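Local structure of putative serine phosphatase (6K4E) at residues 230-244 with 287-301. The protein probably removes phosphate from phosphothreonine or phosphoserine as a magnesium-dependent PP2C-type phosphatase in a signalling pathway that controls biofilm formation. Sequence-based numbering, arbitrary orientation.
Sequences GWTFYLSTDGFLDQA and HPQRDDITILSFRFD. With MG (magnesium ion), chain F; MG (magnesium ion), chain H.
The metal centre of a PP2C-type phosphatase is built here where strand 231-236 passes into the short helix 238-242, beside the loop that leads into strand 293-300, and Asp238 and Asp291 meet across that junction on one magnesium. Asp238 OD1 binds this ion at 2.3 Å and Asp291 OD2 at 1.9 Å, the two carboxylate planes turned 62° apart, while Asp238 OD2 reaches a second magnesium. Asp112 completes the protein ligands of the first ion, and the shared cation probably offsets the repulsion between the acids. Behind the site Gly239 packs its bare CA against segment 287-301, 3.3 Å from Asp292 O in a CA-H...O contact. A water donating to Thr237 OG1, which also hydrogen-bonds Asp95, accepts from Phe240 N and Thr294 N and so bridges the segments. Farther out, Gln243 grips the loop with both ends of its amide: NE2 donates to Pro288 O and OE1 accepts from Arg290 N.

Strands 231-236 and 293-300 pair in antiparallel register. Phe233 O takes two donors: Ser297 OG lies 2.9 Å from Phe233 O, and Phe298 N is the other. With CG held between its backbone N and carbonyl carbon (chi1 59°), Phe298 lays its ring beneath Phe233 CB, 3.5 Å from the ring centroid; the two rings are nearly parallel but slid apart. On the other face of the sheet, Ile295 CD1 sits over the Phe240 ring while Ile293 CG2 meets its edge.

The pair lies mid-sheet, between strands 82-87 and 194-197. Leu296 and Phe298 pack on strand 105-113 of the second sheet of the PP2C sandwich, whereas Ile293 and Ser297 face helix 269-284.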
loop_
_atom_site.group_PDB
_atom_site.type_symbol
_atom_site.label_atom_id
_atom_site.label_comp_id
_atom_site.label_asym_id
_atom_site.label_seq_id
_atom_site.Cartn_x
_atom_site.Cartn_y
_atom_site.Cartn_z
ATOM N N GLY B 230 -7.487 33.264 -15.641
ATOM C CA GLY B 230 -6.882 33.107 -16.963
ATOM C C GLY B 230 -5.570 32.344 -16.944
ATOM O O GLY B 230 -4.851 32.303 -17.946
ATOM N N TRP B 231 -5.278 31.698 -15.803
ATOM C CA TRP B 231 -4.075 30.903 -15.582
ATOM C C TRP B 231 -4.375 29.433 -15.472
ATOM O O TRP B 231 -5.288 29.022 -14.743
ATOM C CB TRP B 231 -3.313 31.403 -14.316
ATOM C CG TRP B 231 -2.601 32.701 -14.534
ATOM C CD1 TRP B 231 -3.161 33.946 -14.593
ATOM C CD2 TRP B 231 -1.204 32.870 -14.787
ATOM N NE1 TRP B 231 -2.195 34.883 -14.854
ATOM C CE2 TRP B 231 -0.978 34.252 -14.967
ATOM C CE3 TRP B 231 -0.106 31.980 -14.877
ATOM C CZ2 TRP B 231 0.296 34.767 -15.233
ATOM C CZ3 TRP B 231 1.156 32.489 -15.146
ATOM C CH2 TRP B 231 1.350 33.865 -15.324
ATOM N N THR B 232 -3.568 28.623 -16.172
ATOM C CA THR B 232 -3.650 27.161 -16.115
ATOM C C THR B 232 -2.410 26.708 -15.360
ATOM O O THR B 232 -1.332 27.260 -15.575
ATOM C CB THR B 232 -3.805 26.522 -17.523
ATOM O OG1 THR B 232 -4.865 27.179 -18.210
ATOM C CG2 THR B 232 -4.150 25.055 -17.448
ATOM N N PHE B 233 -2.586 25.767 -14.434
ATOM C CA PHE B 233 -1.535 25.233 -13.578
ATOM C C PHE B 233 -1.292 23.801 -13.962
ATOM O O PHE B 233 -2.195 23.158 -14.499
ATOM C CB PHE B 233 -1.907 25.352 -12.084
ATOM C CG PHE B 233 -2.069 26.780 -11.617
ATOM C CD1 PHE B 233 -3.291 27.432 -11.736
ATOM C CD2 PHE B 233 -0.981 27.501 -11.137
ATOM C CE1 PHE B 233 -3.427 28.767 -11.363
ATOM C CE2 PHE B 233 -1.119 28.845 -10.765
ATOM C CZ PHE B 233 -2.349 29.458 -10.866
ATOM N N TYR B 234 -0.035 23.334 -13.797
ATOM C CA TYR B 234 0.358 22.009 -14.241
ATOM C C TYR B 234 1.277 21.392 -13.254
ATOM O O TYR B 234 2.300 21.972 -12.905
ATOM C CB TYR B 234 1.093 22.064 -15.595
ATOM C CG TYR B 234 0.339 22.780 -16.681
ATOM C CD1 TYR B 234 0.444 24.161 -16.833
ATOM C CD2 TYR B 234 -0.480 22.078 -17.570
ATOM C CE1 TYR B 234 -0.246 24.826 -17.845
ATOM C CE2 TYR B 234 -1.208 22.741 -18.554
ATOM C CZ TYR B 234 -1.062 24.106 -18.700
ATOM O OH TYR B 234 -1.758 24.749 -19.668
ATOM N N LEU B 235 0.922 20.181 -12.832
ATOM C CA LEU B 235 1.696 19.390 -11.896
ATOM C C LEU B 235 2.077 18.145 -12.646
ATOM O O LEU B 235 1.218 17.322 -12.908
ATOM C CB LEU B 235 0.843 19.048 -10.655
ATOM C CG LEU B 235 0.743 20.147 -9.601
ATOM C CD1 LEU B 235 -0.305 19.795 -8.540
ATOM C CD2 LEU B 235 2.099 20.410 -8.921
ATOM N N SER B 236 3.350 17.998 -12.989
ATOM C CA SER B 236 3.796 16.822 -13.712
ATOM C C SER B 236 4.936 16.141 -12.974
ATOM O O SER B 236 5.791 16.816 -12.424
ATOM C CB SER B 236 4.264 17.212 -15.115
ATOM O OG SER B 236 4.936 16.140 -15.756
ATOM N N THR B 237 5.000 14.805 -13.041
ATOM C CA THR B 237 6.152 14.053 -12.510
ATOM C C THR B 237 7.246 14.140 -13.572
ATOM O O THR B 237 6.997 14.664 -14.665
ATOM C CB THR B 237 5.774 12.596 -12.187
ATOM O OG1 THR B 237 5.250 11.975 -13.369
ATOM C CG2 THR B 237 4.724 12.493 -11.045
ATOM N N ASP B 238 8.467 13.625 -13.279
ATOM C CA ASP B 238 9.542 13.700 -14.259
ATOM C C ASP B 238 9.329 12.862 -15.554
ATOM O O ASP B 238 10.024 13.090 -16.525
ATOM C CB ASP B 238 10.890 13.333 -13.588
ATOM C CG ASP B 238 10.955 11.939 -13.016
ATOM O OD1 ASP B 238 10.004 11.144 -13.262
ATOM O OD2 ASP B 238 11.953 11.629 -12.323
ATOM N N GLY B 239 8.462 11.856 -15.511
ATOM C CA GLY B 239 8.268 10.918 -16.613
ATOM C C GLY B 239 8.067 11.491 -18.004
ATOM O O GLY B 239 8.690 11.031 -18.955
ATOM N N PHE B 240 7.159 12.463 -18.146
ATOM C CA PHE B 240 6.852 13.130 -19.418
ATOM C C PHE B 240 8.094 13.921 -19.891
ATOM O O PHE B 240 8.422 13.899 -21.085
ATOM C CB PHE B 240 5.637 14.096 -19.238
ATOM C CG PHE B 240 5.029 14.616 -20.527
ATOM C CD1 PHE B 240 5.636 15.645 -21.242
ATOM C CD2 PHE B 240 3.835 14.085 -21.021
ATOM C CE1 PHE B 240 5.067 16.118 -22.430
ATOM C CE2 PHE B 240 3.272 14.566 -22.208
ATOM C CZ PHE B 240 3.886 15.577 -22.901
ATOM N N LEU B 241 8.773 14.625 -18.952
ATOM C CA LEU B 241 9.937 15.479 -19.289
ATOM C C LEU B 241 11.157 14.632 -19.558
ATOM O O LEU B 241 12.076 15.090 -20.220
ATOM C CB LEU B 241 10.235 16.522 -18.162
ATOM C CG LEU B 241 9.255 17.717 -18.050
ATOM C CD1 LEU B 241 7.986 17.351 -17.243
ATOM C CD2 LEU B 241 9.908 18.869 -17.357
ATOM N N ASP B 242 11.164 13.404 -19.073
ATOM C CA ASP B 242 12.280 12.478 -19.283
ATOM C C ASP B 242 12.053 11.564 -20.461
ATOM O O ASP B 242 12.962 10.831 -20.827
ATOM C CB ASP B 242 12.567 11.662 -17.999
ATOM C CG ASP B 242 13.139 12.469 -16.842
ATOM O OD1 ASP B 242 13.514 13.655 -17.062
ATOM O OD2 ASP B 242 13.243 11.912 -15.734
ATOM N N GLN B 243 10.861 11.597 -21.066
ATOM C CA GLN B 243 10.574 10.739 -22.217
ATOM C C GLN B 243 11.564 10.950 -23.347
ATOM O O GLN B 243 11.624 12.049 -23.917
ATOM C CB GLN B 243 9.160 10.930 -22.746
ATOM C CG GLN B 243 8.789 9.940 -23.887
ATOM C CD GLN B 243 8.988 8.477 -23.508
ATOM O OE1 GLN B 243 8.423 7.976 -22.530
ATOM N NE2 GLN B 243 9.863 7.792 -24.222
ATOM N N ALA B 244 12.327 9.884 -23.672
ATOM C CA ALA B 244 13.285 9.880 -24.755
ATOM C C ALA B 244 12.527 9.934 -26.105
ATOM O O ALA B 244 11.411 9.438 -26.201
ATOM C CB ALA B 244 14.117 8.617 -24.669
ATOM N N HIS B 287 10.520 4.944 -29.665
ATOM C CA HIS B 287 11.147 4.792 -28.345
ATOM C C HIS B 287 10.190 4.216 -27.313
ATOM O O HIS B 287 9.058 4.697 -27.200
ATOM C CB HIS B 287 11.685 6.121 -27.815
ATOM C CG HIS B 287 12.917 6.581 -28.506
ATOM N ND1 HIS B 287 12.858 7.230 -29.727
ATOM C CD2 HIS B 287 14.209 6.469 -28.131
ATOM C CE1 HIS B 287 14.110 7.505 -30.046
ATOM N NE2 HIS B 287 14.956 7.074 -29.113
ATOM N N PRO B 288 10.631 3.233 -26.500
ATOM C CA PRO B 288 9.750 2.729 -25.432
ATOM C C PRO B 288 9.490 3.820 -24.400
ATOM O O PRO B 288 10.246 4.804 -24.341
ATOM C CB PRO B 288 10.570 1.585 -24.809
ATOM C CG PRO B 288 11.992 1.945 -25.099
ATOM C CD PRO B 288 11.948 2.556 -26.474
ATOM N N GLN B 289 8.401 3.670 -23.618
ATOM C CA GLN B 289 8.090 4.601 -22.538
ATOM C C GLN B 289 9.168 4.350 -21.477
ATOM O O GLN B 289 9.429 3.209 -21.094
ATOM C CB GLN B 289 6.680 4.370 -21.983
ATOM C CG GLN B 289 6.199 5.509 -21.085
ATOM C CD GLN B 289 4.829 5.268 -20.532
ATOM O OE1 GLN B 289 4.007 4.607 -21.140
ATOM N NE2 GLN B 289 4.542 5.804 -19.365
ATOM N N ARG B 290 9.858 5.411 -21.105
ATOM C CA ARG B 290 11.003 5.393 -20.196
ATOM C C ARG B 290 10.604 5.317 -18.716
ATOM O O ARG B 290 11.308 4.695 -17.932
ATOM C CB ARG B 290 11.862 6.655 -20.496
ATOM C CG ARG B 290 13.253 6.593 -19.959
ATOM C CD ARG B 290 14.219 7.371 -20.809
ATOM N NE ARG B 290 15.534 6.794 -20.597
ATOM C CZ ARG B 290 16.618 7.094 -21.296
ATOM N NH1 ARG B 290 16.560 7.991 -22.272
ATOM N NH2 ARG B 290 17.772 6.499 -21.027
ATOM N N ASP B 291 9.481 5.973 -18.338
ATOM C CA ASP B 291 9.021 6.063 -16.952
ATOM C C ASP B 291 7.502 6.284 -16.906
ATOM O O ASP B 291 6.861 6.473 -17.947
ATOM C CB ASP B 291 9.764 7.239 -16.247
ATOM C CG ASP B 291 9.615 7.296 -14.739
ATOM O OD1 ASP B 291 9.171 6.286 -14.143
ATOM O OD2 ASP B 291 9.957 8.338 -14.150
ATOM N N ASP B 292 6.921 6.176 -15.704
ATOM C CA ASP B 292 5.509 6.439 -15.474
ATOM C C ASP B 292 5.273 7.918 -15.785
ATOM O O ASP B 292 6.096 8.775 -15.420
ATOM C CB ASP B 292 5.166 6.162 -14.004
ATOM C CG ASP B 292 5.380 4.739 -13.598
ATOM O OD1 ASP B 292 4.971 3.859 -14.345
ATOM O OD2 ASP B 292 5.947 4.512 -12.514
ATOM N N ILE B 293 4.186 8.209 -16.484
ATOM C CA ILE B 293 3.824 9.572 -16.849
ATOM C C ILE B 293 2.566 10.012 -16.066
ATOM O O ILE B 293 1.633 9.230 -15.901
ATOM C CB ILE B 293 3.671 9.707 -18.405
ATOM C CG1 ILE B 293 5.033 9.486 -19.108
ATOM C CG2 ILE B 293 3.049 11.055 -18.820
ATOM C CD1 ILE B 293 4.996 9.111 -20.570
ATOM N N THR B 294 2.583 11.251 -15.545
ATOM C CA THR B 294 1.464 11.895 -14.864
ATOM C C THR B 294 1.549 13.369 -15.082
ATOM O O THR B 294 2.601 13.961 -14.876
ATOM C CB THR B 294 1.394 11.636 -13.340
ATOM O OG1 THR B 294 1.651 10.265 -13.102
ATOM C CG2 THR B 294 -0.009 11.998 -12.745
ATOM N N ILE B 295 0.427 13.951 -15.524
ATOM C CA ILE B 295 0.241 15.383 -15.629
ATOM C C ILE B 295 -1.150 15.669 -15.073
ATOM O O ILE B 295 -2.134 15.211 -15.628
ATOM C CB ILE B 295 0.445 16.015 -17.041
ATOM C CG1 ILE B 295 1.833 15.720 -17.605
ATOM C CG2 ILE B 295 0.154 17.540 -17.000
ATOM C CD1 ILE B 295 2.109 16.495 -18.948
ATOM N N LEU B 296 -1.213 16.431 -13.988
ATOM C CA LEU B 296 -2.466 16.871 -13.406
ATOM C C LEU B 296 -2.531 18.374 -13.580
ATOM O O LEU B 296 -1.644 19.108 -13.132
ATOM C CB LEU B 296 -2.597 16.441 -11.929
ATOM C CG LEU B 296 -3.938 16.693 -11.221
ATOM C CD1 LEU B 296 -5.140 16.391 -12.120
ATOM C CD2 LEU B 296 -4.001 15.944 -9.911
ATOM N N SER B 297 -3.534 18.816 -14.344
ATOM C CA SER B 297 -3.697 20.220 -14.642
ATOM C C SER B 297 -4.993 20.693 -14.092
ATOM O O SER B 297 -5.926 19.913 -14.005
ATOM C CB SER B 297 -3.613 20.467 -16.144
ATOM O OG SER B 297 -3.800 21.831 -16.488
ATOM N N PHE B 298 -5.028 21.967 -13.690
ATOM C CA PHE B 298 -6.163 22.674 -13.092
ATOM C C PHE B 298 -6.113 24.148 -13.445
ATOM O O PHE B 298 -5.042 24.687 -13.686
ATOM C CB PHE B 298 -6.206 22.452 -11.577
ATOM C CG PHE B 298 -4.989 22.885 -10.791
ATOM C CD1 PHE B 298 -3.856 22.078 -10.721
ATOM C CD2 PHE B 298 -4.995 24.066 -10.073
ATOM C CE1 PHE B 298 -2.736 22.468 -9.960
ATOM C CE2 PHE B 298 -3.876 24.453 -9.324
ATOM C CZ PHE B 298 -2.756 23.647 -9.257
ATOM N N ARG B 299 -7.269 24.792 -13.552
ATOM C CA ARG B 299 -7.311 26.182 -13.967
ATOM C C ARG B 299 -8.199 27.015 -13.057
ATOM O O ARG B 299 -9.241 26.536 -12.613
ATOM C CB ARG B 299 -7.792 26.249 -15.433
ATOM C CG ARG B 299 -8.078 27.645 -15.952
ATOM C CD ARG B 299 -8.221 27.642 -17.435
ATOM N NE ARG B 299 -8.798 28.892 -17.919
ATOM C CZ ARG B 299 -8.137 29.801 -18.624
ATOM N NH1 ARG B 299 -6.853 29.620 -18.918
ATOM N NH2 ARG B 299 -8.750 30.901 -19.039
ATOM N N PHE B 300 -7.775 28.270 -12.783
ATOM C CA PHE B 300 -8.575 29.207 -12.007
ATOM C C PHE B 300 -9.255 30.192 -12.942
ATOM O O PHE B 300 -8.606 30.777 -13.807
ATOM C CB PHE B 300 -7.788 29.917 -10.877
ATOM C CG PHE B 300 -8.703 30.748 -9.992
ATOM C CD1 PHE B 300 -9.596 30.134 -9.113
ATOM C CD2 PHE B 300 -8.731 32.137 -10.103
ATOM C CE1 PHE B 300 -10.484 30.896 -8.348
ATOM C CE2 PHE B 300 -9.621 32.897 -9.339
ATOM C CZ PHE B 300 -10.490 32.274 -8.464
ATOM N N ASP B 301 -10.586 30.308 -12.784
ATOM C CA ASP B 301 -11.547 31.133 -13.529
ATOM C C ASP B 301 -11.271 31.206 -15.032
ATOM O O ASP B 301 -11.621 30.276 -15.757
ATOM C CB ASP B 301 -11.677 32.531 -12.912
ATOM C CG ASP B 301 -12.752 32.648 -11.842
ATOM O OD1 ASP B 301 -12.902 31.696 -11.040
ATOM O OD2 ASP B 301 -13.432 33.700 -11.795
HETATM MG MG MG F . 9.468 9.035 -12.399
HETATM MG MG MG H . 13.454 12.815 -11.141
HETATM O O HOH W 1 4.991 12.897 -15.931
HETATM O O HOH W 2 11.336 8.915 -11.525
HETATM O O HOH W 3 9.119 8.512 -19.904
HETATM O O HOH W 4 12.443 9.452 -15.224
HETATM O O HOH W 5 15.431 10.526 -21.958
HETATM O O HOH W 6 9.410 7.031 -11.745
HETATM O O HOH W 7 7.314 9.352 -13.064
HETATM O O HOH W 8 14.680 10.982 -11.756
HETATM O O HOH W 9 13.369 11.234 -9.416
#